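Local coordinates for protein glutathione S-transferase (Acinetobacter baumannii, PDB 4MP4) that probably catalyses the conjugation of glutathione to electrophilic substrates, as a dimeric member of the glutathione S-transferase family, at residues A21-V26 with A76-L81; L172-L177 with N190-Q195. One frame throughout, in Å; residues are numbered along the deposited sequence.

Contact 1 (A21-V26 with A76-L81); sequences AFTVFV and AILEYL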
loop_
_atom_site.group_PDB
_atom_site.type_symbol
_atom_site.label_atom_id
_atom_site.label_comp_id
_atom_site.label_asym_id
_atom_site.label_seq_id
_atom_site.Cartn_x
_atom_site.Cartn_y
_atom_site.Cartn_z
ATOM N N ALA A 21 12.229 1.751 5.009
ATOM C CA ALA A 21 12.933 2.407 6.113
ATOM C C ALA A 21 13.616 3.644 5.565
ATOM O O ALA A 21 13.564 4.716 6.174
ATOM C CB ALA A 21 13.970 1.482 6.752
ATOM N N PHE A 22 14.273 3.480 4.418
ATOM C CA PHE A 22 14.870 4.608 3.717
ATOM C C PHE A 22 13.862 5.759 3.563
ATOM O O PHE A 22 14.146 6.909 3.896
ATOM C CB PHE A 22 15.404 4.144 2.361
ATOM C CG PHE A 22 15.598 5.248 1.357
ATOM C CD1 PHE A 22 16.697 6.089 1.435
ATOM C CD2 PHE A 22 14.695 5.429 0.320
ATOM C CE1 PHE A 22 16.895 7.094 0.493
ATOM C CE2 PHE A 22 14.880 6.440 -0.616
ATOM C CZ PHE A 22 15.986 7.270 -0.534
ATOM N N THR A 23 12.670 5.420 3.105
ATOM C CA THR A 23 11.626 6.394 2.804
ATOM C C THR A 23 11.127 7.186 4.031
ATOM O O THR A 23 10.891 8.402 3.953
ATOM C CB THR A 23 10.463 5.672 2.126
ATOM O OG1 THR A 23 10.938 5.081 0.908
ATOM C CG2 THR A 23 9.328 6.619 1.832
ATOM N N VAL A 24 10.983 6.501 5.160
ATOM C CA VAL A 24 10.598 7.161 6.410
ATOM C C VAL A 24 11.714 8.040 6.990
ATOM O O VAL A 24 11.457 9.145 7.481
ATOM C CB VAL A 24 10.127 6.145 7.465
ATOM C CG1 VAL A 24 9.806 6.843 8.783
ATOM C CG2 VAL A 24 8.919 5.374 6.942
ATOM N N PHE A 25 12.948 7.548 6.932
ATOM C CA PHE A 25 14.117 8.327 7.343
ATOM C C PHE A 25 14.156 9.634 6.572
ATOM O O PHE A 25 14.384 10.711 7.166
ATOM C CB PHE A 25 15.394 7.530 7.074
ATOM C CG PHE A 25 16.677 8.302 7.288
ATOM C CD1 PHE A 25 17.242 9.049 6.260
ATOM C CD2 PHE A 25 17.354 8.222 8.493
ATOM C CE1 PHE A 25 18.429 9.747 6.452
ATOM C CE2 PHE A 25 18.543 8.911 8.688
ATOM C CZ PHE A 25 19.087 9.666 7.657
ATOM N N VAL A 26 13.928 9.538 5.255
ATOM C CA VAL A 26 13.932 10.724 4.399
ATOM C C VAL A 26 12.816 11.684 4.820
ATOM O O VAL A 26 13.044 12.889 4.978
ATOM C CB VAL A 26 13.842 10.389 2.882
ATOM C CG1 VAL A 26 13.603 11.662 2.054
ATOM C CG2 VAL A 26 15.102 9.648 2.406
ATOM N N ALA A 76 1.618 4.277 5.964
ATOM C CA ALA A 76 0.891 4.578 7.185
ATOM C C ALA A 76 1.708 5.537 8.031
ATOM O O ALA A 76 1.184 6.534 8.527
ATOM C CB ALA A 76 0.610 3.303 7.964
ATOM N N ILE A 77 2.994 5.227 8.203
ATOM C CA ILE A 77 3.867 6.049 9.029
ATOM C C ILE A 77 3.956 7.472 8.486
ATOM O O ILE A 77 3.820 8.437 9.246
ATOM C CB ILE A 77 5.278 5.426 9.188
ATOM C CG1 ILE A 77 5.211 4.192 10.098
ATOM C CG2 ILE A 77 6.254 6.434 9.774
ATOM C CD1 ILE A 77 6.448 3.326 10.063
ATOM N N LEU A 78 4.146 7.599 7.172
ATOM C CA LEU A 78 4.217 8.917 6.538
ATOM C C LEU A 78 2.936 9.732 6.753
ATOM O O LEU A 78 2.985 10.893 7.186
ATOM C CB LEU A 78 4.537 8.797 5.037
ATOM C CG LEU A 78 5.964 8.366 4.703
ATOM C CD1 LEU A 78 6.081 7.869 3.277
ATOM C CD2 LEU A 78 6.918 9.519 4.953
ATOM N N GLU A 79 1.798 9.105 6.462
ATOM C CA GLU A 79 0.492 9.726 6.637
ATOM C C GLU A 79 0.339 10.256 8.069
ATOM O O GLU A 79 -0.171 11.360 8.307
ATOM C CB GLU A 79 -0.605 8.712 6.306
ATOM C CG GLU A 79 -1.706 9.247 5.413
ATOM C CD GLU A 79 -1.310 9.308 3.954
ATOM O OE1 GLU A 79 -1.490 8.291 3.257
ATOM O OE2 GLU A 79 -0.837 10.369 3.495
ATOM N N TYR A 80 0.827 9.466 9.015
ATOM C CA TYR A 80 0.768 9.800 10.429
ATOM C C TYR A 80 1.636 11.016 10.753
ATOM O O TYR A 80 1.274 11.858 11.575
ATOM C CB TYR A 80 1.209 8.574 11.223
ATOM C CG TYR A 80 1.388 8.797 12.676
ATOM C CD1 TYR A 80 0.304 9.085 13.486
ATOM C CD2 TYR A 80 2.636 8.707 13.254
ATOM C CE1 TYR A 80 0.457 9.291 14.828
ATOM C CE2 TYR A 80 2.802 8.913 14.607
ATOM C CZ TYR A 80 1.709 9.205 15.388
ATOM O OH TYR A 80 1.863 9.410 16.740
ATOM N N LEU A 81 2.775 11.111 10.082
ATOM C CA LEU A 81 3.682 12.231 10.252
ATOM C C LEU A 81 3.104 13.523 9.666
ATOM O O LEU A 81 3.280 14.604 10.238
ATOM C CB LEU A 81 5.045 11.911 9.620
ATOM C CG LEU A 81 5.940 10.892 10.351
ATOM C CD1 LEU A 81 7.331 10.790 9.701
ATOM C CD2 LEU A 81 6.063 11.226 11.831
#

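Contact 2 (L172-L177 with N190-Q195); sequences LMLQRL and NYALQQ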
loop_
_atom_site.group_PDB
_atom_site.type_symbol
_atom_site.label_atom_id
_atom_site.label_comp_id
_atom_site.label_asym_id
_atom_site.label_seq_id
_atom_site.Cartn_x
_atom_site.Cartn_y
_atom_site.Cartn_z
ATOM N N LEU A 172 14.653 5.707 -6.106
ATOM C CA LEU A 172 15.192 4.454 -5.587
ATOM C C LEU A 172 14.798 3.310 -6.521
ATOM O O LEU A 172 15.615 2.451 -6.845
ATOM C CB LEU A 172 14.764 4.186 -4.137
ATOM C CG LEU A 172 15.292 2.852 -3.588
ATOM C CD1 LEU A 172 15.591 2.956 -2.087
ATOM C CD2 LEU A 172 14.342 1.630 -3.913
ATOM N N MET A 173 13.545 3.320 -6.958
ATOM C CA MET A 173 13.043 2.314 -7.893
ATOM C C MET A 173 13.864 2.313 -9.161
ATOM O O MET A 173 14.280 1.252 -9.625
ATOM C CB MET A 173 11.571 2.559 -8.228
ATOM C CG MET A 173 10.916 1.403 -8.950
ATOM S SD MET A 173 10.897 -0.181 -8.049
ATOM C CE MET A 173 9.461 -0.023 -7.001
ATOM N N LEU A 174 14.109 3.496 -9.716
ATOM C CA LEU A 174 14.912 3.598 -10.934
ATOM C C LEU A 174 16.365 3.153 -10.704
ATOM O O LEU A 174 16.992 2.564 -11.586
ATOM C CB LEU A 174 14.859 5.018 -11.502
ATOM C CG LEU A 174 13.555 5.472 -12.161
ATOM C CD1 LEU A 174 13.546 6.984 -12.340
ATOM C CD2 LEU A 174 13.412 4.799 -13.499
ATOM N N GLN A 175 16.875 3.418 -9.501
ATOM C CA GLN A 175 18.240 3.094 -9.140
ATOM C C GLN A 175 18.481 1.591 -9.125
ATOM O O GLN A 175 19.602 1.140 -9.357
ATOM C CB GLN A 175 18.611 3.720 -7.790
ATOM C CG GLN A 175 19.060 5.201 -7.877
ATOM C CD GLN A 175 20.454 5.372 -8.492
ATOM O OE1 GLN A 175 20.752 4.832 -9.555
ATOM N NE2 GLN A 175 21.309 6.118 -7.813
ATOM N N ARG A 176 17.426 0.824 -8.870
ATOM C CA ARG A 176 17.503 -0.633 -8.911
ATOM C C ARG A 176 17.965 -1.068 -10.289
ATOM O O ARG A 176 18.666 -2.061 -10.445
ATOM C CB ARG A 176 16.133 -1.276 -8.601
ATOM C CG ARG A 176 15.555 -0.871 -7.272
ATOM C CD ARG A 176 14.120 -1.373 -7.061
ATOM N NE ARG A 176 14.181 -2.598 -6.289
ATOM C CZ ARG A 176 13.688 -2.751 -5.073
ATOM N NH1 ARG A 176 13.026 -1.770 -4.497
ATOM N NH2 ARG A 176 13.835 -3.910 -4.458
ATOM N N LEU A 177 17.584 -0.296 -11.293
ATOM C CA LEU A 177 17.932 -0.606 -12.666
ATOM C C LEU A 177 19.259 0.038 -13.052
ATOM O O LEU A 177 20.145 -0.602 -13.629
ATOM C CB LEU A 177 16.825 -0.099 -13.578
ATOM C CG LEU A 177 15.544 -0.923 -13.569
ATOM C CD1 LEU A 177 14.428 -0.159 -14.267
ATOM C CD2 LEU A 177 15.803 -2.266 -14.258
ATOM N N ASN A 190 19.269 11.210 -15.351
ATOM C CA ASN A 190 19.403 12.578 -14.863
ATOM C C ASN A 190 18.454 12.875 -13.698
ATOM O O ASN A 190 18.884 13.413 -12.678
ATOM C CB ASN A 190 19.203 13.589 -15.999
ATOM C CG ASN A 190 20.370 13.606 -16.974
ATOM O OD1 ASN A 190 21.507 13.273 -16.618
ATOM N ND2 ASN A 190 20.094 14.003 -18.214
ATOM N N TYR A 191 17.177 12.509 -13.854
ATOM C CA TYR A 191 16.189 12.661 -12.789
ATOM C C TYR A 191 16.601 11.910 -11.534
ATOM O O TYR A 191 16.625 12.466 -10.439
ATOM C CB TYR A 191 14.814 12.142 -13.227
ATOM C CG TYR A 191 13.816 12.091 -12.081
ATOM C CD1 TYR A 191 13.255 13.259 -11.571
ATOM C CD2 TYR A 191 13.441 10.880 -11.511
ATOM C CE1 TYR A 191 12.356 13.225 -10.527
ATOM C CE2 TYR A 191 12.532 10.829 -10.472
ATOM C CZ TYR A 191 11.994 12.008 -9.972
ATOM O OH TYR A 191 11.098 11.979 -8.920
ATOM N N ALA A 192 16.920 10.634 -11.702
ATOM C CA ALA A 192 17.266 9.794 -10.566
ATOM C C ALA A 192 18.538 10.281 -9.866
ATOM O O ALA A 192 18.569 10.362 -8.651
ATOM C CB ALA A 192 17.416 8.359 -11.013
ATOM N N LEU A 193 19.575 10.625 -10.635
ATOM C CA LEU A 193 20.844 11.056 -10.049
ATOM C C LEU A 193 20.659 12.314 -9.226
ATOM O O LEU A 193 21.177 12.437 -8.123
ATOM C CB LEU A 193 21.914 11.297 -11.126
ATOM C CG LEU A 193 23.080 12.202 -10.665
ATOM C CD1 LEU A 193 23.991 11.534 -9.609
ATOM C CD2 LEU A 193 23.911 12.742 -11.843
ATOM N N GLN A 194 19.912 13.251 -9.779
ATOM C CA GLN A 194 19.630 14.477 -9.075
ATOM C C GLN A 194 18.847 14.190 -7.799
ATOM O O GLN A 194 19.138 14.750 -6.742
ATOM C CB GLN A 194 18.874 15.449 -9.976
ATOM C CG GLN A 194 18.269 16.590 -9.201
ATOM C CD GLN A 194 17.655 17.656 -10.084
ATOM O OE1 GLN A 194 17.067 18.613 -9.584
ATOM N NE2 GLN A 194 17.795 17.503 -11.401
ATOM N N GLN A 195 17.859 13.309 -7.885
ATOM C CA GLN A 195 17.107 12.958 -6.690
ATOM C C GLN A 195 18.007 12.354 -5.612
ATOM O O GLN A 195 17.807 12.589 -4.424
ATOM C CB GLN A 195 15.930 12.035 -7.023
ATOM C CG GLN A 195 14.852 12.728 -7.878
ATOM C CD GLN A 195 14.422 14.084 -7.303
ATOM O OE1 GLN A 195 14.354 14.255 -6.089
ATOM N NE2 GLN A 195 14.130 15.043 -8.177
#

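Contact 1 (A21-V26 with A76-L81)
Thr23, whose methyl meets Leu78 across the contact, turns its hydroxyl the other way: OG1 donates a hydrogen bond to the carbonyl O of Pro19, one turn earlier on the same helix. The polar end is thus satisfied locally, leaving an apolar surface for the pairing of two helices in the thioredoxin-like N-terminal domain of a glutathione transferase. Segments 21-26 and 76-81, of helices 19-30 and 74-84, run in roughly the same direction, and both place side chains on strand 8-13, Val24 on Leu10 and Leu81 on Phe8, in keeping with their family position between the sheet and the C-terminal domain. The nearest CA atoms are those of Val24 and Leu78, 6.6 Å apart. Thr23 CG2 touches Leu78 CD1 at 3.8 Å, the two side chains crossing at about a right angle. On the far flank of 76-81, Glu79 forms a salt bridge with Arg102 of its own chain and packs on Arg102 of the second subunit. The remaining meeting is a fork against one methyl. Val24 holds CG1 anti to its backbone N (chi1 177°), and this branch comes within 3.7 Å of Ile77 CG2; the other branch, Val24 CG2, lies 4.0 Å from that same Ile77 methyl.

Contact 2 (L172-L177 with N190-Q195)
Leu174 and Ala192 mark the closest approach of two strongly inclined helical segments of broadly opposed direction, their CA atoms 6.6 Å apart. The example is consistent with the small Ala192 side chain permitting the close approach. It belongs to the all-helical C-terminal domain of the glutathione transferase fold, where helix 165-178 runs through the core and helix 186-196 lies against it. Both Leu174 and Ala192 direct CB at the opposite segment, and these two carbons stand 4.2 Å apart. Beyond CB, Leu174 has its CG beside the backbone N and anti to the carbonyl carbon (chi1 -72°), which carries the branched end over to Tyr191. There, Leu174 CD1 reaches Tyr191 CD2 at 4.0 Å. The methyl meets the rim of the ring, near the ring plane, rather than a face, and the two side chains cross at about a right angle. One face is taken by Gln195, one turn further along the same helix, with its CG 3.6 Å above the plane of the Tyr191 ring and offset toward the rim. The phenol end is held separately: Tyr191 OH is hydrogen-bonded to Asp167 OD1 in the first turn of helix 165-178, where relatives commonly carry the aspartate of an N-capping box. Leu174 also packs on Leu144 of helix 135-151. No hydrogen bond joins 172-177 to 190-195. The direct cohesion between them is therefore dispersive and a matter of shape, while a directional link between the two helices is the hydrogen bond of Tyr191 OH to Asp167 OD1, which would be expected to restrain the ring against the leucine methyl.

How the contacts relate
The two contacts lie on opposite sides of the chain's centre, with their own centres about 19 Å apart, contact 1 in the thioredoxin-like part of the transferase fold, contact 2 in the C-terminal bundle. They nevertheless meet directly, since Phe22 CD2 packs against Leu172 CD1 at 3.6 Å, and helix 165-178 contributes to both neighbourhoods. Trp204 adds to the junction by meeting the Phe22 ring edge-to-face. No glutathione is bound in this apo structure; in relatives its site lies chiefly along the thioredoxin-like part, which suggests that contact 1 is nearer to it than contact 2.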